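Glycoside hydrolase family 31 (Trueperella pyogenes, PDB 5I0F) degrades cycloalternan, a cyclic glucose oligosaccharide, probably as a retaining glycosidase that works through a covalent glycosyl-enzyme intermediate. Local coordinates at residues G547-W558 with T640-M651. Sequence-based numbering, arbitrary orientation.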
# COMPACT_ATOMS: atom_id res chain seq x y z
N GLY A 547 -2.64 6.76 9.32
CA GLY A 547 -2.73 8.14 8.84
C GLY A 547 -1.67 9.06 9.41
O GLY A 547 -1.12 9.88 8.70
N ILE A 548 -1.39 8.91 10.71
CA ILE A 548 -0.37 9.70 11.38
C ILE A 548 1.02 9.38 10.83
O ILE A 548 1.80 10.30 10.53
CB ILE A 548 -0.42 9.51 12.91
CG1 ILE A 548 -1.78 9.95 13.43
CG2 ILE A 548 0.71 10.27 13.60
CD1 ILE A 548 -2.05 9.56 14.86
N THR A 549 1.32 8.08 10.68
CA THR A 549 2.62 7.66 10.18
C THR A 549 2.78 8.04 8.70
O THR A 549 3.85 8.50 8.31
CB THR A 549 2.90 6.17 10.40
OG1 THR A 549 1.88 5.35 9.83
CG2 THR A 549 3.00 5.86 11.88
N ALA A 550 1.71 7.89 7.91
CA ALA A 550 1.78 8.29 6.50
C ALA A 550 2.05 9.81 6.42
O ALA A 550 2.91 10.26 5.65
CB ALA A 550 0.50 7.92 5.77
N GLY A 551 1.35 10.59 7.24
CA GLY A 551 1.58 12.04 7.35
C GLY A 551 3.02 12.41 7.67
O GLY A 551 3.61 13.32 7.04
N ALA A 552 3.60 11.65 8.59
CA ALA A 552 4.98 11.86 9.03
C ALA A 552 6.05 11.50 7.98
O ALA A 552 7.24 11.76 8.21
CB ALA A 552 5.23 11.10 10.34
N CYS A 553 5.64 10.93 6.84
CA CYS A 553 6.52 10.72 5.69
C CYS A 553 6.11 11.53 4.47
O CYS A 553 6.63 11.32 3.37
CB CYS A 553 6.57 9.22 5.38
SG CYS A 553 7.13 8.29 6.82
N GLY A 554 5.21 12.48 4.67
CA GLY A 554 4.82 13.40 3.62
C GLY A 554 3.64 13.00 2.76
O GLY A 554 3.43 13.61 1.73
N ILE A 555 2.87 11.99 3.18
CA ILE A 555 1.63 11.62 2.51
C ILE A 555 0.55 12.47 3.17
O ILE A 555 0.05 12.13 4.25
CB ILE A 555 1.31 10.12 2.66
CG1 ILE A 555 2.40 9.25 2.03
CG2 ILE A 555 -0.05 9.78 2.05
CD1 ILE A 555 2.56 9.40 0.53
N LEU A 556 0.21 13.58 2.52
CA LEU A 556 -0.64 14.62 3.09
C LEU A 556 -2.13 14.31 2.99
O LEU A 556 -2.87 14.48 3.96
CB LEU A 556 -0.34 15.96 2.39
CG LEU A 556 -1.02 17.25 2.84
CD1 LEU A 556 -0.61 17.55 4.26
CD2 LEU A 556 -0.62 18.43 1.96
N TYR A 557 -2.58 13.90 1.81
CA TYR A 557 -3.99 13.74 1.50
C TYR A 557 -4.41 12.28 1.71
O TYR A 557 -4.57 11.51 0.75
CB TYR A 557 -4.26 14.19 0.06
CG TYR A 557 -3.82 15.59 -0.30
CD1 TYR A 557 -4.54 16.69 0.13
CD2 TYR A 557 -2.71 15.82 -1.11
CE1 TYR A 557 -4.15 17.99 -0.20
CE2 TYR A 557 -2.30 17.10 -1.44
CZ TYR A 557 -3.04 18.18 -1.01
OH TYR A 557 -2.69 19.46 -1.33
N TRP A 558 -4.55 11.90 2.97
CA TRP A 558 -4.76 10.55 3.38
C TRP A 558 -6.17 10.38 3.91
O TRP A 558 -6.70 11.25 4.60
CB TRP A 558 -3.75 10.18 4.45
CG TRP A 558 -3.91 8.82 5.04
CD1 TRP A 558 -3.24 7.70 4.69
CD2 TRP A 558 -4.80 8.45 6.09
NE1 TRP A 558 -3.66 6.63 5.46
CE2 TRP A 558 -4.62 7.07 6.33
CE3 TRP A 558 -5.73 9.16 6.88
CZ2 TRP A 558 -5.32 6.39 7.32
CZ3 TRP A 558 -6.43 8.47 7.84
CH2 TRP A 558 -6.23 7.10 8.06
N THR A 640 -4.08 23.08 4.77
CA THR A 640 -3.40 22.39 3.67
C THR A 640 -2.46 23.32 2.88
O THR A 640 -1.31 22.96 2.62
CB THR A 640 -4.41 21.75 2.71
OG1 THR A 640 -5.13 20.73 3.41
CG2 THR A 640 -3.70 21.14 1.50
N ARG A 641 -2.95 24.49 2.51
CA ARG A 641 -2.08 25.49 1.88
C ARG A 641 -0.85 25.79 2.76
O ARG A 641 0.28 25.84 2.26
CB ARG A 641 -2.84 26.80 1.58
CG ARG A 641 -3.80 26.68 0.41
CD ARG A 641 -4.36 28.04 -0.02
NE ARG A 641 -5.27 28.68 0.98
CZ ARG A 641 -6.56 29.02 0.78
NH1 ARG A 641 -7.17 28.81 -0.39
NH2 ARG A 641 -7.25 29.59 1.79
N GLN A 642 -1.08 26.00 4.05
CA GLN A 642 0.03 26.20 4.98
C GLN A 642 0.98 25.00 5.01
O GLN A 642 2.19 25.19 4.99
CB GLN A 642 -0.46 26.53 6.41
CG GLN A 642 -0.82 27.99 6.59
CD GLN A 642 0.40 28.89 6.54
OE1 GLN A 642 1.38 28.67 7.27
NE2 GLN A 642 0.36 29.91 5.68
N CYS A 643 0.44 23.79 5.04
CA CYS A 643 1.26 22.57 5.00
C CYS A 643 2.19 22.47 3.78
O CYS A 643 3.29 21.94 3.89
CB CYS A 643 0.39 21.30 5.03
SG CYS A 643 -0.47 21.01 6.60
N LEU A 644 1.73 22.95 2.63
CA LEU A 644 2.55 22.94 1.43
C LEU A 644 3.74 23.90 1.59
O LEU A 644 4.82 23.60 1.09
CB LEU A 644 1.73 23.32 0.18
CG LEU A 644 0.55 22.43 -0.23
CD1 LEU A 644 -0.05 22.89 -1.55
CD2 LEU A 644 0.95 20.98 -0.31
N GLN A 645 3.51 25.04 2.25
CA GLN A 645 4.61 25.97 2.54
C GLN A 645 5.54 25.45 3.64
O GLN A 645 6.74 25.50 3.50
CB GLN A 645 4.15 27.41 2.83
CG GLN A 645 5.36 28.30 3.15
CD GLN A 645 5.39 29.68 2.51
OE1 GLN A 645 5.03 29.88 1.32
NE2 GLN A 645 5.91 30.64 3.29
N THR A 646 4.99 24.91 4.72
CA THR A 646 5.82 24.55 5.88
C THR A 646 6.46 23.17 5.78
O THR A 646 7.47 22.93 6.43
CB THR A 646 5.01 24.59 7.18
OG1 THR A 646 4.02 23.55 7.16
CG2 THR A 646 4.36 25.96 7.38
N GLY A 647 5.84 22.25 5.05
CA GLY A 647 6.29 20.86 4.99
C GLY A 647 5.70 19.97 6.08
O GLY A 647 5.95 18.77 6.09
N LYS A 648 4.92 20.54 7.00
CA LYS A 648 4.25 19.75 8.02
C LYS A 648 3.07 18.89 7.48
O LYS A 648 2.45 19.22 6.46
CB LYS A 648 3.74 20.66 9.12
CG LYS A 648 4.85 21.35 9.90
CD LYS A 648 4.25 22.04 11.11
CE LYS A 648 5.25 22.91 11.81
NZ LYS A 648 4.54 23.61 12.91
N PRO A 649 2.76 17.79 8.16
CA PRO A 649 1.55 17.04 7.86
C PRO A 649 0.28 17.81 8.21
O PRO A 649 0.33 18.74 9.01
CB PRO A 649 1.66 15.80 8.76
CG PRO A 649 3.05 15.78 9.28
CD PRO A 649 3.56 17.17 9.23
N LEU A 650 -0.84 17.41 7.63
CA LEU A 650 -2.15 17.92 8.05
C LEU A 650 -2.64 17.06 9.20
O LEU A 650 -2.97 17.56 10.25
CB LEU A 650 -3.15 17.91 6.89
CG LEU A 650 -4.56 18.42 7.17
CD1 LEU A 650 -4.53 19.91 7.49
CD2 LEU A 650 -5.44 18.17 5.96
N MET A 651 -2.64 15.74 9.00
CA MET A 651 -2.88 14.78 10.09
C MET A 651 -1.55 14.51 10.75
O MET A 651 -0.71 13.79 10.21
CB MET A 651 -3.51 13.50 9.54
CG MET A 651 -3.86 12.47 10.59
SD MET A 651 -4.89 11.18 9.86
CE MET A 651 -5.30 10.21 11.32
O HOH W 1 1.90 13.03 11.22
O HOH W 2 -1.71 14.62 6.50
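Leu556, Trp558 and Gly551 meet Leu644, Pro649 and Met651 in a buried apolar contact at the amino-terminal end of a TIM-barrel strand. Here the loop from helix 537-551 into barrel strand 558-561 packs against the end of helix 617-646 and the chain leading into strand 651-652 of the C-terminal beta sheet. A Schellman motif with Gly554 at C-prime closes the first helix and turns the chain toward the barrel. Leu556 then reaches across with both methyls: CD2 lies 3.8 Å from Leu644 CD2, and CD1 sits 3.7 Å from Leu650 CB, the side chains crossing nearly at right angles in both pairs. The same CD2 covers one face of the Tyr557 ring near its rim. The Tyr557 side chain crosses Thr640 at about a right angle, OH 3.4 Å from Thr640 CG2, and its hydroxyl is hydrogen-bonded to the carbonyl O of Ala288. Farther along, the Pro649 ring packs against the carbonyl of Gly551, its CG 3.4 Å from Gly551 O. Met651, extended from a CG anti to the backbone N (chi1 -177°), carries its sulfur to Trp558 in a Met-aromatic contact, SD lying 4.4 Å from the centroid of the six-membered ring and 47° off its normal. Gly547 CA covers a face of that indole, and its lack of a side chain leaves room for the sulfur. Two waters bridge the backbones: one donates to both Ile548 O and Met651 O, and the other accepts from Met651 N and donates to Leu556 O at 2.8 Å.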